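Transcriptional regulator (LacI family) (Clostridium acetobutylicum ATCC 824, PDB 3G85) probably acts as a DNA-binding transcription factor of the LacI family, recognising regulatory DNA through a part absent from this crystallised fragment. Local coordinates at residues 125-130 / 188-193. Residues are numbered along the deposited sequence; the frame is centred on the assembly and turned at random.
Sequences KRYKSA and TPKALF
A130 and A191 meet at the tight end of this contact, their CB atoms 3.8 Å apart and their backbones close enough for a CA-H...O contact from A130 CA to A191 O (3.3 Å). The methyl of A191 also touches S129 O, and it lies over one face of the Y127 ring, displaced toward the rim. A chi1 of -75° sets Y127 CG beside the backbone N, 4.1 Å from A191 CB. The tyrosine and K190 side chains cross at about a right angle; CE1 of the ring touches K190 CB and approaches K190 O obliquely at 3.6 Å. P189 lays CB and CG against the carbonyl carbon of A130, and its CB also meets S129 OG at 3.7 Å. In this close packing A191 N is buried without a polar partner in the model.

Toward solvent the fit gives way to bridging water. One water, in the plane of the Y127 ring at its edge, donates to Y127 OH and accepts from K190 NZ (3.0 Å). The lysine chain bends at chi3 (85°), which places CE, and again at chi4, which brings NZ to this water; D216 O is a weak second partner. Another water accepts from K190 N at 2.8 Å and has a longer link to S129 OG (3.3 Å). The tyrosine hydroxyl also hydrogen-bonds E219, which pairs with K125.

The contact joins two neighbouring parallel strands at their N-terminal ends, in a domain of the periplasmic-binding-protein type. After the Schellman motif at R126 closes helix 111-124, the loop leads into strand 131-134, beside strand 191-194; F122 of that helix touches A191, while F149 of helix 140-155 packs on A130.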
loop_
_atom_site.group_PDB
_atom_site.type_symbol
_atom_site.label_atom_id
_atom_site.label_comp_id
_atom_site.label_asym_id
_atom_site.label_seq_id
_atom_site.Cartn_x
_atom_site.Cartn_y
_atom_site.Cartn_z
ATOM N N LYS A 125 20.420 0.089 13.845
ATOM C CA LYS A 125 21.174 -1.160 14.082
ATOM C C LYS A 125 22.580 -1.138 13.465
ATOM O O LYS A 125 23.313 -2.117 13.549
ATOM C CB LYS A 125 20.389 -2.372 13.556
ATOM C CG LYS A 125 19.019 -2.464 14.185
ATOM C CD LYS A 125 18.345 -3.784 13.967
ATOM C CE LYS A 125 16.981 -3.802 14.685
ATOM N NZ LYS A 125 16.583 -5.201 14.991
ATOM N N ARG A 126 22.926 -0.005 12.857
ATOM C CA ARG A 126 24.253 0.268 12.275
ATOM C C ARG A 126 24.653 -0.676 11.152
ATOM O O ARG A 126 25.843 -0.992 10.973
ATOM C CB ARG A 126 25.342 0.335 13.357
ATOM C CG ARG A 126 25.113 1.430 14.386
ATOM C CD ARG A 126 25.967 1.212 15.622
ATOM N NE ARG A 126 27.397 1.384 15.366
ATOM C CZ ARG A 126 27.983 2.527 14.999
ATOM N NH1 ARG A 126 27.271 3.656 14.814
ATOM N NH2 ARG A 126 29.301 2.544 14.815
ATOM N N TYR A 127 23.663 -1.111 10.373
ATOM C CA TYR A 127 23.954 -1.828 9.141
ATOM C C TYR A 127 24.663 -0.901 8.179
ATOM O O TYR A 127 24.360 0.290 8.123
ATOM C CB TYR A 127 22.671 -2.366 8.491
ATOM C CG TYR A 127 22.121 -3.565 9.193
ATOM C CD1 TYR A 127 22.715 -4.807 9.036
ATOM C CD2 TYR A 127 20.999 -3.462 10.014
ATOM C CE1 TYR A 127 22.216 -5.914 9.677
ATOM C CE2 TYR A 127 20.487 -4.564 10.663
ATOM C CZ TYR A 127 21.108 -5.786 10.493
ATOM O OH TYR A 127 20.624 -6.892 11.117
ATOM N N LYS A 128 25.594 -1.447 7.412
ATOM C CA LYS A 128 26.406 -0.625 6.540
ATOM C C LYS A 128 26.002 -0.681 5.078
ATOM O O LYS A 128 26.388 0.178 4.288
ATOM C CB LYS A 128 27.909 -0.933 6.758
ATOM C CG LYS A 128 28.420 -0.386 8.105
ATOM C CD LYS A 128 28.567 1.138 8.054
ATOM C CE LYS A 128 28.578 1.806 9.462
ATOM N NZ LYS A 128 27.385 2.700 9.729
ATOM N N SER A 129 25.203 -1.683 4.708
ATOM C CA SER A 129 24.570 -1.675 3.383
ATOM C C SER A 129 23.250 -2.455 3.399
ATOM O O SER A 129 22.939 -3.139 4.350
ATOM C CB SER A 129 25.498 -2.240 2.314
ATOM O OG SER A 129 25.771 -3.584 2.614
ATOM N N ALA A 130 22.472 -2.303 2.332
ATOM C CA ALA A 130 21.169 -2.958 2.255
ATOM C C ALA A 130 20.873 -3.307 0.818
ATOM O O ALA A 130 21.419 -2.684 -0.111
ATOM C CB ALA A 130 20.069 -2.056 2.844
ATOM N N THR A 188 25.943 -10.451 -0.813
ATOM C CA THR A 188 24.577 -10.043 -0.425
ATOM C C THR A 188 24.614 -9.247 0.895
ATOM O O THR A 188 25.163 -9.737 1.876
ATOM C CB THR A 188 23.641 -11.254 -0.225
ATOM O OG1 THR A 188 23.979 -11.902 1.011
ATOM C CG2 THR A 188 23.765 -12.259 -1.372
ATOM N N PRO A 189 24.013 -8.032 0.926
ATOM C CA PRO A 189 23.958 -7.231 2.146
ATOM C C PRO A 189 23.233 -7.942 3.288
ATOM O O PRO A 189 22.560 -8.956 3.075
ATOM C CB PRO A 189 23.160 -5.978 1.730
ATOM C CG PRO A 189 23.323 -5.888 0.267
ATOM C CD PRO A 189 23.373 -7.341 -0.210
ATOM N N LYS A 190 23.363 -7.396 4.486
ATOM C CA LYS A 190 22.769 -7.999 5.660
ATOM C C LYS A 190 21.399 -7.393 6.040
ATOM O O LYS A 190 20.752 -7.858 6.975
ATOM C CB LYS A 190 23.727 -7.898 6.840
ATOM C CG LYS A 190 24.979 -8.816 6.731
ATOM C CD LYS A 190 25.744 -8.825 8.037
ATOM C CE LYS A 190 25.166 -9.859 9.014
ATOM N NZ LYS A 190 24.954 -9.262 10.365
ATOM N N ALA A 191 20.994 -6.351 5.328
ATOM C CA ALA A 191 19.686 -5.733 5.507
ATOM C C ALA A 191 18.938 -5.866 4.200
ATOM O O ALA A 191 19.528 -5.742 3.112
ATOM C CB ALA A 191 19.832 -4.271 5.882
ATOM N N LEU A 192 17.635 -6.134 4.298
ATOM C CA LEU A 192 16.812 -6.276 3.116
ATOM C C LEU A 192 15.474 -5.573 3.302
ATOM O O LEU A 192 14.757 -5.862 4.239
ATOM C CB LEU A 192 16.594 -7.775 2.801
ATOM C CG LEU A 192 15.642 -8.055 1.621
ATOM C CD1 LEU A 192 16.243 -7.608 0.278
ATOM C CD2 LEU A 192 15.281 -9.539 1.585
ATOM N N PHE A 193 15.169 -4.651 2.399
ATOM C CA PHE A 193 13.863 -4.018 2.319
ATOM C C PHE A 193 13.010 -4.690 1.235
ATOM O O PHE A 193 13.439 -4.814 0.086
ATOM C CB PHE A 193 14.056 -2.541 1.997
ATOM C CG PHE A 193 12.779 -1.775 1.765
ATOM C CD1 PHE A 193 11.895 -1.526 2.833
ATOM C CD2 PHE A 193 12.500 -1.255 0.512
ATOM C CE1 PHE A 193 10.749 -0.764 2.641
ATOM C CE2 PHE A 193 11.316 -0.480 0.298
ATOM C CZ PHE A 193 10.451 -0.256 1.374
HETATM O O HOH W 1 21.964 -9.350 9.853
HETATM O O HOH W 2 25.387 -5.648 5.138
#